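Local coordinates for 2,3-dihydroxybenzoate-AMP ligase (PDB 1MDB), which belongs to the ANL superfamily of AMP-binding enzymes and in this structure holds adenosine monophosphate and 2,3-dihydroxy-benzoic acid, at residues G24-D29 with P177-S182; R34-G39 with S52-D57; I42-G47 with N84-F89; A60-A65 with H170-K175. All coordinates share one frame; numbering follows the deposited sequence.

Contact 1: residues G24-D29 with P177-S182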
loop_
_atom_site.group_PDB
_atom_site.type_symbol
_atom_site.label_atom_id
_atom_site.label_comp_id
_atom_site.label_asym_id
_atom_site.label_seq_id
_atom_site.Cartn_x
_atom_site.Cartn_y
_atom_site.Cartn_z
ATOM N N GLY A 24 -20.916 -6.079 -11.052
ATOM C CA GLY A 24 -22.208 -6.214 -10.404
ATOM C C GLY A 24 -22.237 -7.297 -9.341
ATOM O O GLY A 24 -23.310 -7.725 -8.918
ATOM N N GLU A 25 -21.060 -7.742 -8.904
ATOM C CA GLU A 25 -20.965 -8.766 -7.866
ATOM C C GLU A 25 -20.277 -8.203 -6.615
ATOM O O GLU A 25 -19.422 -7.306 -6.700
ATOM C CB GLU A 25 -20.195 -9.989 -8.384
ATOM C CG GLU A 25 -18.700 -9.774 -8.592
ATOM C CD GLU A 25 -18.026 -10.954 -9.291
ATOM O OE1 GLU A 25 -18.370 -12.117 -8.980
ATOM O OE2 GLU A 25 -17.143 -10.716 -10.141
ATOM N N THR A 26 -20.652 -8.729 -5.455
ATOM C CA THR A 26 -20.067 -8.266 -4.198
ATOM C C THR A 26 -18.941 -9.185 -3.748
ATOM O O THR A 26 -18.748 -10.258 -4.320
ATOM C CB THR A 26 -21.107 -8.239 -3.081
ATOM O OG1 THR A 26 -21.499 -9.582 -2.775
ATOM C CG2 THR A 26 -22.329 -7.427 -3.502
ATOM N N PHE A 27 -18.195 -8.772 -2.725
ATOM C CA PHE A 27 -17.120 -9.615 -2.218
ATOM C C PHE A 27 -17.753 -10.891 -1.683
ATOM O O PHE A 27 -17.168 -11.979 -1.776
ATOM C CB PHE A 27 -16.342 -8.913 -1.099
ATOM C CG PHE A 27 -15.342 -7.910 -1.596
ATOM C CD1 PHE A 27 -15.625 -6.552 -1.568
ATOM C CD2 PHE A 27 -14.113 -8.327 -2.097
ATOM C CE1 PHE A 27 -14.698 -5.619 -2.032
ATOM C CE2 PHE A 27 -13.181 -7.407 -2.563
ATOM C CZ PHE A 27 -13.475 -6.048 -2.529
ATOM N N GLY A 28 -18.956 -10.745 -1.125
ATOM C CA GLY A 28 -19.673 -11.888 -0.596
ATOM C C GLY A 28 -19.893 -12.893 -1.709
ATOM O O GLY A 28 -19.657 -14.087 -1.523
ATOM N N ASP A 29 -20.334 -12.406 -2.869
ATOM C CA ASP A 29 -20.570 -13.268 -4.030
ATOM C C ASP A 29 -19.260 -13.914 -4.451
ATOM O O ASP A 29 -19.178 -15.126 -4.661
ATOM C CB ASP A 29 -21.104 -12.460 -5.216
ATOM C CG ASP A 29 -22.462 -11.846 -4.948
ATOM O OD1 ASP A 29 -23.299 -12.501 -4.280
ATOM O OD2 ASP A 29 -22.701 -10.714 -5.425
ATOM N N PRO A 177 -29.020 -9.029 5.294
ATOM C CA PRO A 177 -29.597 -7.993 4.438
ATOM C C PRO A 177 -28.924 -8.037 3.075
ATOM O O PRO A 177 -27.804 -8.540 2.945
ATOM C CB PRO A 177 -29.275 -6.704 5.193
ATOM C CG PRO A 177 -29.261 -7.148 6.625
ATOM C CD PRO A 177 -28.487 -8.440 6.535
ATOM N N GLU A 178 -29.609 -7.518 2.063
ATOM C CA GLU A 178 -29.048 -7.502 0.724
ATOM C C GLU A 178 -27.912 -6.500 0.630
ATOM O O GLU A 178 -28.030 -5.371 1.099
ATOM C CB GLU A 178 -30.111 -7.132 -0.307
ATOM C CG GLU A 178 -29.517 -6.802 -1.669
ATOM C CD GLU A 178 -30.570 -6.435 -2.688
ATOM O OE1 GLU A 178 -31.332 -5.476 -2.434
ATOM O OE2 GLU A 178 -30.633 -7.104 -3.739
ATOM N N VAL A 179 -26.807 -6.926 0.031
ATOM C CA VAL A 179 -25.658 -6.061 -0.155
ATOM C C VAL A 179 -25.546 -5.831 -1.656
ATOM O O VAL A 179 -25.481 -6.785 -2.429
ATOM C CB VAL A 179 -24.346 -6.713 0.341
ATOM C CG1 VAL A 179 -23.192 -5.753 0.137
ATOM C CG2 VAL A 179 -24.462 -7.095 1.807
ATOM N N LYS A 180 -25.533 -4.567 -2.060
ATOM C CA LYS A 180 -25.430 -4.211 -3.464
ATOM C C LYS A 180 -23.985 -4.033 -3.912
ATOM O O LYS A 180 -23.126 -3.581 -3.152
ATOM C CB LYS A 180 -26.193 -2.917 -3.742
ATOM C CG LYS A 180 -27.687 -2.983 -3.481
ATOM C CD LYS A 180 -28.291 -1.612 -3.717
ATOM C CE LYS A 180 -29.762 -1.566 -3.376
ATOM N NZ LYS A 180 -30.273 -0.179 -3.571
ATOM N N SER A 181 -23.735 -4.391 -5.160
ATOM C CA SER A 181 -22.417 -4.282 -5.759
ATOM C C SER A 181 -21.986 -2.821 -5.791
ATOM O O SER A 181 -20.795 -2.518 -5.850
ATOM C CB SER A 181 -22.458 -4.824 -7.189
ATOM O OG SER A 181 -21.298 -5.579 -7.474
ATOM N N SER A 182 -22.962 -1.921 -5.754
ATOM C CA SER A 182 -22.678 -0.494 -5.797
ATOM C C SER A 182 -22.487 0.135 -4.416
ATOM O O SER A 182 -22.152 1.315 -4.312
ATOM C CB SER A 182 -23.801 0.233 -6.547
ATOM O OG SER A 182 -25.053 0.001 -5.930
HETATM O O HOH W 1 -24.467 -9.948 -2.254
#
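Thr26 presents its methyl group to the 177-182 loop and turns its hydroxyl back toward the helix that starts just after it. CG2 of Thr26 comes to 3.4 Å from Val179 O and 3.7 Å from Ser181 N, evidence that the methyl rests mainly on loop backbone. Its side-chain partner there is Val179, whose CG1 stands 4.1 Å from Thr26 CG2. The split between the two branches follows from chi1 of 67°, which places OG1 between the backbone N and the carbonyl carbon and leaves CG2 anti to that carbon.

Ser181 points its side chain at the opposing backbone. Its OG appears to donate to Glu25 O over 2.7 Å, but the same atom is modelled too close to Gly24, so the detail of this bond is doubtful. A water sits 3.0 Å from Thr26 OG1 and makes weak bonds to Val179 O and Asp29 OD1, giving the hydroxyl a link to the loop as well. Both segments also meet the start of helix 204-218: His204 touches Thr26 and Val179, while Gly24 N and the backbone of Ser181 bond to Asp205.

Within 24-29 two reciprocal bonds join Thr26 and Asp29. Asp29 N donates to Thr26 OG1 at 3.1 Å, holding the hydroxyl toward the helix. In return, the N-H of Thr26 points almost straight (177°) at Asp29 OD2, 2.9 Å from N, reaching the carboxylate on its anti side and 32° out of its plane. This exchange is a capping box, with Thr26 as the N-cap of helix 27-38.

Contact 2: residues R34-G39 with S52-D57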
loop_
_atom_site.group_PDB
_atom_site.type_symbol
_atom_site.label_atom_id
_atom_site.label_comp_id
_atom_site.label_asym_id
_atom_site.label_seq_id
_atom_site.Cartn_x
_atom_site.Cartn_y
_atom_site.Cartn_z
ATOM N N ARG A 34 -16.151 -18.712 -5.569
ATOM C CA ARG A 34 -14.880 -19.422 -5.500
ATOM C C ARG A 34 -14.969 -20.622 -4.568
ATOM O O ARG A 34 -14.359 -21.657 -4.817
ATOM C CB ARG A 34 -13.762 -18.494 -5.012
ATOM C CG ARG A 34 -13.524 -17.260 -5.860
ATOM C CD ARG A 34 -13.234 -17.629 -7.297
ATOM N NE ARG A 34 -12.989 -16.470 -8.152
ATOM C CZ ARG A 34 -13.825 -15.449 -8.282
ATOM N NH1 ARG A 34 -14.963 -15.437 -7.602
ATOM N NH2 ARG A 34 -13.537 -14.455 -9.112
ATOM N N ALA A 35 -15.727 -20.485 -3.488
ATOM C CA ALA A 35 -15.861 -21.569 -2.525
ATOM C C ALA A 35 -16.612 -22.753 -3.108
ATOM O O ALA A 35 -16.351 -23.904 -2.748
ATOM C CB ALA A 35 -16.568 -21.074 -1.270
ATOM N N ALA A 36 -17.549 -22.464 -4.005
ATOM C CA ALA A 36 -18.353 -23.501 -4.637
ATOM C C ALA A 36 -17.576 -24.262 -5.713
ATOM O O ALA A 36 -17.756 -25.471 -5.874
ATOM C CB ALA A 36 -19.605 -22.882 -5.244
ATOM N N LYS A 37 -16.717 -23.554 -6.441
ATOM C CA LYS A 37 -15.925 -24.162 -7.507
ATOM C C LYS A 37 -14.793 -25.078 -7.028
ATOM O O LYS A 37 -14.693 -26.227 -7.462
ATOM C CB LYS A 37 -15.341 -23.078 -8.407
ATOM C CG LYS A 37 -16.383 -22.264 -9.154
ATOM C CD LYS A 37 -15.723 -21.347 -10.176
ATOM C CE LYS A 37 -16.758 -20.649 -11.050
ATOM N NZ LYS A 37 -16.122 -19.822 -12.116
ATOM N N TYR A 38 -13.943 -24.577 -6.138
ATOM C CA TYR A 38 -12.820 -25.370 -5.642
ATOM C C TYR A 38 -12.614 -25.257 -4.135
ATOM O O TYR A 38 -11.522 -24.935 -3.661
ATOM C CB TYR A 38 -11.556 -24.955 -6.386
ATOM C CG TYR A 38 -11.461 -23.466 -6.665
ATOM C CD1 TYR A 38 -11.221 -22.558 -5.638
ATOM C CD2 TYR A 38 -11.562 -22.970 -7.971
ATOM C CE1 TYR A 38 -11.075 -21.192 -5.900
ATOM C CE2 TYR A 38 -11.415 -21.603 -8.246
ATOM C CZ TYR A 38 -11.169 -20.722 -7.200
ATOM O OH TYR A 38 -11.000 -19.375 -7.443
ATOM N N GLY A 39 -13.672 -25.554 -3.390
ATOM C CA GLY A 39 -13.624 -25.462 -1.945
ATOM C C GLY A 39 -12.434 -26.067 -1.230
ATOM O O GLY A 39 -11.978 -25.524 -0.220
ATOM N N SER A 52 -9.017 -23.762 3.482
ATOM C CA SER A 52 -9.525 -23.981 2.139
ATOM C C SER A 52 -10.505 -22.863 1.832
ATOM O O SER A 52 -10.949 -22.164 2.738
ATOM C CB SER A 52 -10.265 -25.314 2.071
ATOM O OG SER A 52 -11.340 -25.317 2.995
ATOM N N TYR A 53 -10.849 -22.710 0.560
ATOM C CA TYR A 53 -11.791 -21.684 0.147
ATOM C C TYR A 53 -13.154 -21.915 0.787
ATOM O O TYR A 53 -13.828 -20.963 1.184
ATOM C CB TYR A 53 -11.932 -21.662 -1.377
ATOM C CG TYR A 53 -10.850 -20.874 -2.098
ATOM C CD1 TYR A 53 -9.590 -21.419 -2.324
ATOM C CD2 TYR A 53 -11.093 -19.572 -2.545
ATOM C CE1 TYR A 53 -8.591 -20.689 -2.982
ATOM C CE2 TYR A 53 -10.099 -18.829 -3.204
ATOM C CZ TYR A 53 -8.855 -19.395 -3.416
ATOM O OH TYR A 53 -7.869 -18.664 -4.040
ATOM N N ARG A 54 -13.556 -23.181 0.890
ATOM C CA ARG A 54 -14.848 -23.521 1.494
ATOM C C ARG A 54 -14.800 -23.132 2.968
ATOM O O ARG A 54 -15.751 -22.575 3.519
ATOM C CB ARG A 54 -15.117 -25.023 1.373
ATOM C CG ARG A 54 -16.583 -25.412 1.549
ATOM C CD ARG A 54 -17.355 -25.296 0.233
ATOM N NE ARG A 54 -16.791 -26.178 -0.790
ATOM C CZ ARG A 54 -17.286 -26.326 -2.017
ATOM N NH1 ARG A 54 -18.365 -25.647 -2.388
ATOM N NH2 ARG A 54 -16.700 -27.152 -2.876
ATOM N N GLU A 55 -13.672 -23.440 3.595
ATOM C CA GLU A 55 -13.442 -23.130 4.999
ATOM C C GLU A 55 -13.669 -21.640 5.280
ATOM O O GLU A 55 -14.460 -21.276 6.152
ATOM C CB GLU A 55 -12.013 -23.526 5.367
ATOM C CG GLU A 55 -11.479 -22.924 6.648
ATOM C CD GLU A 55 -11.373 -23.928 7.772
ATOM O OE1 GLU A 55 -11.271 -25.138 7.480
ATOM O OE2 GLU A 55 -11.374 -23.506 8.950
ATOM N N LEU A 56 -12.965 -20.787 4.538
ATOM C CA LEU A 56 -13.089 -19.345 4.698
ATOM C C LEU A 56 -14.542 -18.928 4.479
ATOM O O LEU A 56 -15.084 -18.105 5.216
ATOM C CB LEU A 56 -12.176 -18.632 3.694
ATOM C CG LEU A 56 -12.218 -17.100 3.663
ATOM C CD1 LEU A 56 -11.903 -16.532 5.044
ATOM C CD2 LEU A 56 -11.209 -16.597 2.632
ATOM N N ASP A 57 -15.163 -19.514 3.457
ATOM C CA ASP A 57 -16.556 -19.235 3.123
ATOM C C ASP A 57 -17.446 -19.513 4.340
ATOM O O ASP A 57 -18.248 -18.663 4.753
ATOM C CB ASP A 57 -16.988 -20.128 1.953
ATOM C CG ASP A 57 -18.339 -19.737 1.378
ATOM O OD1 ASP A 57 -19.173 -20.636 1.156
ATOM O OD2 ASP A 57 -18.567 -18.538 1.130
#
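Segments 34-38 and 53-57 pack as helices running roughly antiparallel, their axes at 146° and 8.3 Å apart at closest, and the chains draw together at Gly39 and Arg54, whose CA atoms are 4.1 Å apart. They belong to the two helices that bracket the beta hairpin of strands 42-46 and 49-52.

The aromatic evidence is a T-shaped pair. Tyr38 turns an edge to the face of Tyr53, with planes at 81° and ring centroids 4.8 Å apart; CE1 of Tyr38 lies over the centre of the Tyr53 ring, 3.5 Å above its plane. Chi1 of 38° carries CG of Tyr38 between its backbone N and carbonyl carbon. Arg34 adds its CB, 3.8 Å from Tyr53 CD2, before its chain bends at chi2 and leads off to Tyr248. The hydroxyl of Tyr53 bonds to Gly251 O.

Ala35 packs its CB against the methylene of Asp57, 3.4 Å from Asp57 CB. The carboxylate of Asp57 forms salt bridges with Arg97 and Arg32. Arg54, bent at chi2 and chi3, folds back so that its guanidinium passes alongside Gly39, which has no side chain, and lays one face over the Ala35 carbonyl; the modelled spacing there is too short to carry weight.

Arg54 N donates to Gly39 O at 3.0 Å, although the position of that oxygen is less certain. At the N-cap of the second helix, Ser52 OG accepts from Glu55 N at 3.1 Å.

Contact 3: residues I42-G47 with N84-F89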
loop_
_atom_site.group_PDB
_atom_site.type_symbol
_atom_site.label_atom_id
_atom_site.label_comp_id
_atom_site.label_asym_id
_atom_site.label_seq_id
_atom_site.Cartn_x
_atom_site.Cartn_y
_atom_site.Cartn_z
ATOM N N ILE A 42 -6.395 -24.815 -1.027
ATOM C CA ILE A 42 -5.899 -24.044 0.096
ATOM C C ILE A 42 -5.848 -22.583 -0.366
ATOM O O ILE A 42 -5.231 -22.262 -1.386
ATOM C CB ILE A 42 -4.506 -24.528 0.495
ATOM C CG1 ILE A 42 -4.580 -26.018 0.846
ATOM C CG2 ILE A 42 -3.979 -23.733 1.680
ATOM C CD1 ILE A 42 -5.585 -26.351 1.961
ATOM N N ALA A 43 -6.530 -21.708 0.368
ATOM C CA ALA A 43 -6.575 -20.286 0.025
ATOM C C ALA A 43 -5.569 -19.497 0.840
ATOM O O ALA A 43 -4.956 -18.548 0.344
ATOM C CB ALA A 43 -7.977 -19.728 0.273
ATOM N N ILE A 44 -5.398 -19.905 2.091
ATOM C CA ILE A 44 -4.498 -19.219 2.997
ATOM C C ILE A 44 -3.606 -20.163 3.784
ATOM O O ILE A 44 -4.066 -21.179 4.303
ATOM C CB ILE A 44 -5.301 -18.392 4.008
ATOM C CG1 ILE A 44 -6.218 -17.422 3.266
ATOM C CG2 ILE A 44 -4.363 -17.688 4.965
ATOM C CD1 ILE A 44 -7.330 -16.876 4.134
ATOM N N THR A 45 -2.333 -19.810 3.879
ATOM C CA THR A 45 -1.368 -20.592 4.629
ATOM C C THR A 45 -0.694 -19.689 5.646
ATOM O O THR A 45 -0.278 -18.577 5.319
ATOM C CB THR A 45 -0.301 -21.189 3.712
ATOM O OG1 THR A 45 -0.904 -22.175 2.871
ATOM C CG2 THR A 45 0.813 -21.818 4.531
ATOM N N CYS A 46 -0.583 -20.169 6.877
ATOM C CA CYS A 46 0.038 -19.391 7.938
ATOM C C CYS A 46 0.734 -20.354 8.892
ATOM O O CYS A 46 0.080 -21.055 9.671
ATOM C CB CYS A 46 -1.025 -18.579 8.680
ATOM S SG CYS A 46 -0.348 -17.404 9.843
ATOM N N GLY A 47 2.062 -20.389 8.833
ATOM C CA GLY A 47 2.793 -21.315 9.676
ATOM C C GLY A 47 2.397 -22.704 9.210
ATOM O O GLY A 47 2.470 -23.006 8.015
ATOM N N ASN A 84 -0.664 -9.928 9.755
ATOM C CA ASN A 84 -0.858 -10.852 8.654
ATOM C C ASN A 84 -1.236 -12.227 9.221
ATOM O O ASN A 84 -0.392 -13.117 9.322
ATOM C CB ASN A 84 0.426 -10.951 7.827
ATOM C CG ASN A 84 0.677 -9.711 6.976
ATOM O OD1 ASN A 84 0.045 -8.669 7.165
ATOM N ND2 ASN A 84 1.613 -9.821 6.037
ATOM N N ILE A 85 -2.500 -12.385 9.606
ATOM C CA ILE A 85 -2.990 -13.653 10.149
ATOM C C ILE A 85 -4.273 -14.056 9.427
ATOM O O ILE A 85 -4.899 -13.235 8.756
ATOM C CB ILE A 85 -3.239 -13.560 11.677
ATOM C CG1 ILE A 85 -4.121 -12.354 12.000
ATOM C CG2 ILE A 85 -1.912 -13.425 12.408
ATOM C CD1 ILE A 85 -4.358 -12.143 13.494
ATOM N N LYS A 86 -4.647 -15.326 9.559
ATOM C CA LYS A 86 -5.829 -15.868 8.905
ATOM C C LYS A 86 -7.114 -15.134 9.270
ATOM O O LYS A 86 -7.976 -14.928 8.427
ATOM C CB LYS A 86 -5.990 -17.352 9.253
ATOM C CG LYS A 86 -4.846 -18.241 8.791
ATOM C CD LYS A 86 -5.231 -19.721 8.845
ATOM C CE LYS A 86 -5.606 -20.166 10.254
ATOM N NZ LYS A 86 -4.481 -19.990 11.194
ATOM N N GLU A 87 -7.237 -14.752 10.534
ATOM C CA GLU A 87 -8.425 -14.055 11.011
ATOM C C GLU A 87 -8.815 -12.869 10.134
ATOM O O GLU A 87 -9.996 -12.654 9.862
ATOM C CB GLU A 87 -8.211 -13.593 12.452
ATOM C CG GLU A 87 -8.250 -14.706 13.481
ATOM C CD GLU A 87 -7.181 -15.768 13.267
ATOM O OE1 GLU A 87 -6.021 -15.415 12.963
ATOM O OE2 GLU A 87 -7.502 -16.965 13.423
ATOM N N PHE A 88 -7.827 -12.102 9.680
ATOM C CA PHE A 88 -8.098 -10.951 8.822
ATOM C C PHE A 88 -9.135 -11.302 7.766
ATOM O O PHE A 88 -10.121 -10.589 7.578
ATOM C CB PHE A 88 -6.809 -10.503 8.129
ATOM C CG PHE A 88 -6.989 -9.354 7.173
ATOM C CD1 PHE A 88 -7.036 -8.041 7.639
ATOM C CD2 PHE A 88 -7.062 -9.582 5.799
ATOM C CE1 PHE A 88 -7.147 -6.964 6.743
ATOM C CE2 PHE A 88 -7.174 -8.518 4.891
ATOM C CZ PHE A 88 -7.213 -7.206 5.365
ATOM N N PHE A 89 -8.910 -12.419 7.080
ATOM C CA PHE A 89 -9.799 -12.842 6.007
ATOM C C PHE A 89 -11.226 -13.210 6.392
ATOM O O PHE A 89 -12.169 -12.860 5.677
ATOM C CB PHE A 89 -9.152 -13.986 5.214
ATOM C CG PHE A 89 -7.889 -13.582 4.516
ATOM C CD1 PHE A 89 -6.651 -13.792 5.113
ATOM C CD2 PHE A 89 -7.941 -12.945 3.280
ATOM C CE1 PHE A 89 -5.475 -13.374 4.486
ATOM C CE2 PHE A 89 -6.779 -12.522 2.642
ATOM C CZ PHE A 89 -5.541 -12.736 3.247
#
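Ile44 and Phe89 form the tightest apolar meeting between strand 42-46 and the start of helix 86-98. Ile44 CD1 is 3.3 Å from Phe89 CD1 and 3.4 Å from Phe89 CG, so the methyl bears on the inner part of the ring, near its attachment. Chi2 of 162° extends the Ile44 chain to bring CD1 there, while CG1 stands 4.1 Å above one face of Phe89, offset toward the rim. Phe88 CD2 lies over the centre of the opposite face, so the ring is held between two hydrophobic partners.

A second apolar group forms around the methylene chain of Lys86. Its CG lies 3.8 Å from Cys46 CB and 3.9 Å from Ile44 CG2. Ile44 and Cys46 direct their side chains at the helix, whereas Thr45 between them directs its own away, the alternation expected along a strand. Cys46 SG, anti to its backbone N, ends 4.3 Å from Asn84 O, a looser touch.

No hydrogen bond crosses between the two segments; the polar ends of Lys86 and Asn84 find partners elsewhere. Lys86 bends at chi3 and chi4 and takes NZ to Thr49 OG1, which also bonds to Cys46 O. The side-chain ND2 of Asn84 donates to Leu230 O and its OD1 accepts from Met232 N.

The strand carries a classic beta bulge, Ala43 and Ile44 both facing Trp51. It lies between strands 49-52 and 252-255 in a mixed sheet, and the contact is the helix-on-sheet packing of a layered alpha/beta fold, here near the N-terminal end of helix 86-98.

Contact 4: residues A60-A65 with H170-K175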
loop_
_atom_site.group_PDB
_atom_site.type_symbol
_atom_site.label_atom_id
_atom_site.label_comp_id
_atom_site.label_asym_id
_atom_site.label_seq_id
_atom_site.Cartn_x
_atom_site.Cartn_y
_atom_site.Cartn_z
ATOM N N ALA A 60 -16.805 -17.226 7.410
ATOM C CA ALA A 60 -17.321 -15.895 7.111
ATOM C C ALA A 60 -18.839 -15.809 7.358
ATOM O O ALA A 60 -19.338 -14.800 7.883
ATOM C CB ALA A 60 -17.001 -15.533 5.665
ATOM N N ASP A 61 -19.568 -16.855 6.966
ATOM C CA ASP A 61 -21.011 -16.893 7.174
ATOM C C ASP A 61 -21.282 -16.949 8.664
ATOM O O ASP A 61 -22.046 -16.145 9.211
ATOM C CB ASP A 61 -21.637 -18.133 6.536
ATOM C CG ASP A 61 -21.880 -17.975 5.060
ATOM O OD1 ASP A 61 -22.069 -16.827 4.609
ATOM O OD2 ASP A 61 -21.901 -19.007 4.353
ATOM N N ARG A 62 -20.645 -17.914 9.314
ATOM C CA ARG A 62 -20.816 -18.100 10.742
ATOM C C ARG A 62 -20.370 -16.894 11.560
ATOM O O ARG A 62 -20.924 -16.630 12.629
ATOM C CB ARG A 62 -20.070 -19.357 11.201
ATOM C CG ARG A 62 -20.675 -20.663 10.681
ATOM C CD ARG A 62 -19.903 -21.888 11.184
ATOM N NE ARG A 62 -19.948 -22.043 12.637
ATOM C CZ ARG A 62 -21.029 -22.408 13.324
ATOM N NH1 ARG A 62 -22.163 -22.661 12.689
ATOM N NH2 ARG A 62 -20.974 -22.528 14.645
ATOM N N LEU A 63 -19.375 -16.155 11.071
ATOM C CA LEU A 63 -18.901 -14.986 11.810
ATOM C C LEU A 63 -19.847 -13.809 11.593
ATOM O O LEU A 63 -20.144 -13.058 12.519
ATOM C CB LEU A 63 -17.476 -14.604 11.384
ATOM C CG LEU A 63 -16.857 -13.386 12.089
ATOM C CD1 LEU A 63 -16.870 -13.607 13.601
ATOM C CD2 LEU A 63 -15.430 -13.156 11.610
ATOM N N ALA A 64 -20.327 -13.653 10.367
ATOM C CA ALA A 64 -21.247 -12.568 10.058
ATOM C C ALA A 64 -22.437 -12.652 11.011
ATOM O O ALA A 64 -22.912 -11.635 11.526
ATOM C CB ALA A 64 -21.716 -12.672 8.609
ATOM N N ALA A 65 -22.907 -13.873 11.255
ATOM C CA ALA A 65 -24.040 -14.074 12.149
ATOM C C ALA A 65 -23.660 -13.631 13.549
ATOM O O ALA A 65 -24.462 -13.010 14.250
ATOM C CB ALA A 65 -24.465 -15.543 12.146
ATOM N N HIS A 170 -18.474 -16.839 16.197
ATOM C CA HIS A 170 -19.045 -17.705 15.178
ATOM C C HIS A 170 -20.285 -18.400 15.730
ATOM O O HIS A 170 -20.281 -18.893 16.861
ATOM C CB HIS A 170 -18.020 -18.752 14.735
ATOM C CG HIS A 170 -16.734 -18.163 14.249
ATOM N ND1 HIS A 170 -15.875 -17.474 15.077
ATOM C CD2 HIS A 170 -16.174 -18.137 13.016
ATOM C CE1 HIS A 170 -14.839 -17.050 14.375
ATOM N NE2 HIS A 170 -14.996 -17.438 13.121
ATOM N N THR A 171 -21.336 -18.439 14.922
ATOM C CA THR A 171 -22.592 -19.057 15.315
ATOM C C THR A 171 -23.307 -19.587 14.074
ATOM O O THR A 171 -22.747 -19.586 12.978
ATOM C CB THR A 171 -23.496 -18.029 16.029
ATOM O OG1 THR A 171 -24.648 -18.684 16.572
ATOM C CG2 THR A 171 -23.943 -16.958 15.054
ATOM N N GLU A 172 -24.544 -20.041 14.253
ATOM C CA GLU A 172 -25.330 -20.567 13.146
ATOM C C GLU A 172 -25.598 -19.469 12.113
ATOM O O GLU A 172 -26.011 -18.367 12.463
ATOM C CB GLU A 172 -26.659 -21.115 13.664
ATOM C CG GLU A 172 -27.352 -22.045 12.697
ATOM C CD GLU A 172 -26.436 -23.161 12.251
ATOM O OE1 GLU A 172 -25.676 -23.674 13.101
ATOM O OE2 GLU A 172 -26.474 -23.530 11.057
ATOM N N PRO A 173 -25.360 -19.762 10.822
ATOM C CA PRO A 173 -25.583 -18.783 9.755
ATOM C C PRO A 173 -27.015 -18.262 9.767
ATOM O O PRO A 173 -27.919 -18.925 10.272
ATOM C CB PRO A 173 -25.276 -19.580 8.492
ATOM C CG PRO A 173 -24.246 -20.554 8.955
ATOM C CD PRO A 173 -24.815 -21.015 10.270
ATOM N N VAL A 174 -27.220 -17.076 9.208
ATOM C CA VAL A 174 -28.551 -16.486 9.159
ATOM C C VAL A 174 -28.764 -15.734 7.859
ATOM O O VAL A 174 -27.837 -15.569 7.070
ATOM C CB VAL A 174 -28.773 -15.504 10.326
ATOM C CG1 VAL A 174 -28.676 -16.237 11.649
ATOM C CG2 VAL A 174 -27.750 -14.381 10.260
ATOM N N LYS A 175 -29.996 -15.286 7.639
ATOM C CA LYS A 175 -30.330 -14.526 6.442
ATOM C C LYS A 175 -29.770 -13.131 6.666
ATOM O O LYS A 175 -30.055 -12.507 7.687
ATOM C CB LYS A 175 -31.847 -14.433 6.280
ATOM C CG LYS A 175 -32.588 -15.738 6.526
ATOM C CD LYS A 175 -34.098 -15.508 6.514
ATOM C CE LYS A 175 -34.873 -16.798 6.742
ATOM N NZ LYS A 175 -36.343 -16.557 6.644
HETATM O O HOH W 2 -24.705 -15.574 8.352
#
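An irregular loop lies across the middle of helix 53-70 here, at the periphery of the chain, with residues His170-Val174 meeting Asp61-Ala65. Its backbone anchor is Thr171 N donating to Arg62 O at 2.9 Å (158°), with the donor well above the carbonyl plane. The CA-H of His170 approaches the same oxygen.

Leu63 makes a CH-pi contact with His170: CD1 stands 4.2 Å from the ring centroid, 15° off the normal. His170 NE2 bonds to Glu90 of helix 86-98, the helix of the beta-alpha-beta unit joining parallel strands 77-80 and 101-104, so one ring touches two helices.

The Arg62 chain bends at chi3 (63°), and one face of its guanidinium lies over Thr171 O, which sits 3.1 Å above the plane near the rim. Its NH1 forms a long salt bridge with Glu172 OE1 at 3.7 Å, the acid coming in at the guanidinium edge. Ala65 CB is packed tightly, 3.3 Å from Thr171 CG2, with Val174 CG2 4.0 Å from the same Ala65 CB. Beyond Pro173, a water donates to Asp61 O at 2.9 Å and accepts from Val174 N at 3.1 Å.

From the N terminus, the chain enters helix 27-38 at contact 1, whose partner comes only after residue 176; the long loop it closes encloses the other three. Contact 2 closes first, joining that helix to helix 53-70 around the intervening hairpin. Contact 3 starts within this hairpin and ends on helix 86-98, so it crosses contact 2, and the two touch through Tyr53 with Ala43 and Leu56 with Phe89. Contact 4 opens farther along helix 53-70, in series with contact 2 but crossing contact 3, and returns at the 170-175 loop. That loop runs directly on to the 177-182 partner of contact 1, tying three helices, the hairpin and one long connection together.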